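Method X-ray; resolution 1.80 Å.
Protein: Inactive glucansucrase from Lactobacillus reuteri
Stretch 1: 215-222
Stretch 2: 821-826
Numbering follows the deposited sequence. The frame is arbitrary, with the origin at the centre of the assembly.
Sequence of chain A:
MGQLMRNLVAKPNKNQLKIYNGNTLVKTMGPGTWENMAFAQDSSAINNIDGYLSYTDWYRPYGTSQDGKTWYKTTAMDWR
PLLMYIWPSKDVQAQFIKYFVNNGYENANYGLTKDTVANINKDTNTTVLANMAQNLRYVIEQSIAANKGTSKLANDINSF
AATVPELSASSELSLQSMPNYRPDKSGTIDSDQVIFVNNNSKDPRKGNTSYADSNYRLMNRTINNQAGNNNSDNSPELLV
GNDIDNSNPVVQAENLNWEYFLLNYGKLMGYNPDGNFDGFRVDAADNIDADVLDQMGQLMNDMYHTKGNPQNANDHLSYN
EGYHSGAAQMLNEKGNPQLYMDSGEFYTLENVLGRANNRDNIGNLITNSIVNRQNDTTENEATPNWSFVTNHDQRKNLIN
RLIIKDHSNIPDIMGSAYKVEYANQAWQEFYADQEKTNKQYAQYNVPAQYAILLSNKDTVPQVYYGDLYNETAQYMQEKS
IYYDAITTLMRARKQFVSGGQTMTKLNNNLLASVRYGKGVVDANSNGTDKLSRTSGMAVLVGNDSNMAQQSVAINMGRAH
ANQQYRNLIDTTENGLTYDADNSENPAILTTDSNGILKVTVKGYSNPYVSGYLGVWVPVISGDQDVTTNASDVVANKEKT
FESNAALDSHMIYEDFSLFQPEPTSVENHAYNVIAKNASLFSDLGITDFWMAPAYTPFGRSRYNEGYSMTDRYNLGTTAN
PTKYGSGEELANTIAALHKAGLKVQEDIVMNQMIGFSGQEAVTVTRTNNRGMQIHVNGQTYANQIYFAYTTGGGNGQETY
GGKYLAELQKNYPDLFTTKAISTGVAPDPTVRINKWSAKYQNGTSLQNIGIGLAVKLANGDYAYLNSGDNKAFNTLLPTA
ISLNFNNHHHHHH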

# COMPACT_ATOMS: atom_id res chain seq x y z
N ASN A 215 -12.11 21.94 10.27
CA ASN A 215 -12.93 21.60 11.45
C ASN A 215 -12.98 20.08 11.68
O ASN A 215 -13.64 19.65 12.61
CB ASN A 215 -14.35 22.13 11.27
CG ASN A 215 -14.41 23.65 11.29
OD1 ASN A 215 -15.09 24.25 10.46
ND2 ASN A 215 -13.70 24.28 12.22
N TYR A 216 -12.34 19.29 10.82
CA TYR A 216 -12.40 17.84 10.90
C TYR A 216 -11.04 17.28 11.33
O TYR A 216 -10.62 17.55 12.46
CB TYR A 216 -12.98 17.28 9.60
CG TYR A 216 -14.42 17.73 9.49
CD1 TYR A 216 -15.41 17.06 10.19
CD2 TYR A 216 -14.77 18.87 8.77
CE1 TYR A 216 -16.73 17.50 10.16
CE2 TYR A 216 -16.10 19.31 8.72
CZ TYR A 216 -17.07 18.62 9.43
OH TYR A 216 -18.39 19.03 9.40
N ARG A 217 -10.33 16.57 10.47
CA ARG A 217 -9.10 15.89 10.86
C ARG A 217 -9.30 15.04 12.13
O ARG A 217 -8.46 15.06 13.04
CB ARG A 217 -7.93 16.89 11.02
CG ARG A 217 -7.51 17.59 9.71
CD ARG A 217 -6.14 18.28 9.80
NE ARG A 217 -5.74 18.88 8.52
CZ ARG A 217 -5.64 20.19 8.24
NH1 ARG A 217 -5.86 21.14 9.15
NH2 ARG A 217 -5.29 20.57 7.01
N LEU A 218 -10.41 14.31 12.21
CA LEU A 218 -10.62 13.37 13.32
C LEU A 218 -9.71 12.20 13.03
O LEU A 218 -9.93 11.46 12.08
CB LEU A 218 -12.08 12.92 13.41
CG LEU A 218 -13.12 14.03 13.60
CD1 LEU A 218 -14.51 13.44 13.82
CD2 LEU A 218 -12.77 14.99 14.72
N MET A 219 -8.62 12.09 13.79
CA MET A 219 -7.61 11.06 13.53
C MET A 219 -7.83 9.84 14.42
O MET A 219 -8.34 9.95 15.52
CB MET A 219 -6.20 11.61 13.74
CG MET A 219 -5.86 12.71 12.74
SD MET A 219 -4.16 13.23 12.88
CE MET A 219 -3.25 11.86 12.22
N ASN A 220 -7.45 8.68 13.91
CA ASN A 220 -7.47 7.42 14.65
C ASN A 220 -8.89 6.95 14.96
O ASN A 220 -9.09 6.17 15.90
CB ASN A 220 -6.62 7.51 15.94
CG ASN A 220 -5.24 8.10 15.70
OD1 ASN A 220 -4.41 7.53 14.99
ND2 ASN A 220 -5.00 9.26 16.28
N ARG A 221 -9.87 7.34 14.15
CA ARG A 221 -11.24 6.85 14.27
C ARG A 221 -11.35 5.55 13.49
O ARG A 221 -12.21 5.38 12.62
CB ARG A 221 -12.26 7.89 13.80
CG ARG A 221 -12.24 9.20 14.59
CD ARG A 221 -12.45 8.99 16.08
NE ARG A 221 -12.79 10.25 16.74
CZ ARG A 221 -14.03 10.73 16.93
NH1 ARG A 221 -15.13 10.06 16.56
NH2 ARG A 221 -14.17 11.91 17.53
N THR A 222 -10.48 4.63 13.88
CA THR A 222 -10.13 3.43 13.13
C THR A 222 -10.70 2.22 13.85
O THR A 222 -10.67 2.16 15.08
CB THR A 222 -8.61 3.28 13.06
OG1 THR A 222 -8.04 3.49 14.37
CG2 THR A 222 -8.03 4.32 12.08
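Stretch 2 821-826: ISTGVA

Stretch 2 (I821 to A826) lies against stretch 1 as one irregular loop against another, with no regular helix or strand on either side. Touching residues are at least 601 positions apart in sequence, and their contact is small, burying 236 Å² in total. The backbones stay well separated: the CA atoms of R221 and S822 are 6.7 Å apart and those of Y216 and T823 are 8.1 Å apart, so side chains fill most of the gap. As stretch 2 runs from S822 to V825, its partners shift from R221 and L218 back to Y216, and the chains therefore pass in opposite senses.

S822 covers the most surface. Buried, with phi/psi of -65/-36° and chi1 in p, it points its CA-to-CB bond toward stretch 1. Its carbonyl is approached by two side chains: CD1 of L218 lies 3.3 Å from O of S822, and NH1 of R221 lies 3.2 Å from the same O of S822. The guanidinium meets this oxygen obliquely, and NH1 of R221 also comes within 3.8 Å of CB of S822.

Y216 extends the contact along the loop. Its CA-to-CB bond points sideways, but the end of the side chain, in the m rotamer, comes nearer. CD1 of Y216 packs at 4.0 Å from CG2 of T823, an oblique approach to the ring, while OH of Y216 reaches to 4.0 Å from CG2 of V825. The methyl of T823 also touches L218, with CG2 of T823 3.9 Å from CD1 of L218, so this one carbon joins the aromatic and aliphatic parts of the contact.

Beyond T823 the chain turns through G824, whose positive phi (72°) favours glycine, and V825 takes up an extended conformation (-130/159°). The turn is tied by a hydrogen bond from N of V825 to OG1 of T823 (3.2 Å, 168°).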

# COMPACT_ATOMS: atom_id res chain seq x y z
N ILE A 821 -20.93 8.06 11.86
CA ILE A 821 -20.66 7.82 13.29
C ILE A 821 -19.60 8.78 13.82
O ILE A 821 -19.81 9.43 14.83
CB ILE A 821 -20.21 6.35 13.57
CG1 ILE A 821 -21.38 5.39 13.23
CG2 ILE A 821 -19.76 6.16 15.02
CD1 ILE A 821 -21.18 3.89 13.46
N SER A 822 -18.46 8.87 13.15
CA SER A 822 -17.33 9.62 13.70
C SER A 822 -17.63 11.12 13.81
O SER A 822 -17.22 11.74 14.79
CB SER A 822 -16.04 9.38 12.91
OG SER A 822 -15.96 10.14 11.71
N THR A 823 -18.39 11.67 12.86
CA THR A 823 -18.68 13.13 12.80
C THR A 823 -20.06 13.56 13.25
O THR A 823 -20.25 14.71 13.63
CB THR A 823 -18.54 13.66 11.37
OG1 THR A 823 -19.44 12.94 10.51
CG2 THR A 823 -17.13 13.50 10.89
N GLY A 824 -21.04 12.65 13.17
CA GLY A 824 -22.44 12.99 13.38
C GLY A 824 -23.08 13.81 12.26
O GLY A 824 -24.17 14.33 12.46
N VAL A 825 -22.43 13.91 11.09
CA VAL A 825 -23.01 14.59 9.92
C VAL A 825 -22.91 13.71 8.68
O VAL A 825 -22.11 12.76 8.64
CB VAL A 825 -22.37 15.97 9.65
CG1 VAL A 825 -22.59 16.91 10.83
CG2 VAL A 825 -20.90 15.87 9.32
N ALA A 826 -23.75 14.01 7.69
CA ALA A 826 -23.79 13.22 6.45
C ALA A 826 -22.67 13.65 5.51
O ALA A 826 -22.20 14.79 5.58
CB ALA A 826 -25.13 13.36 5.76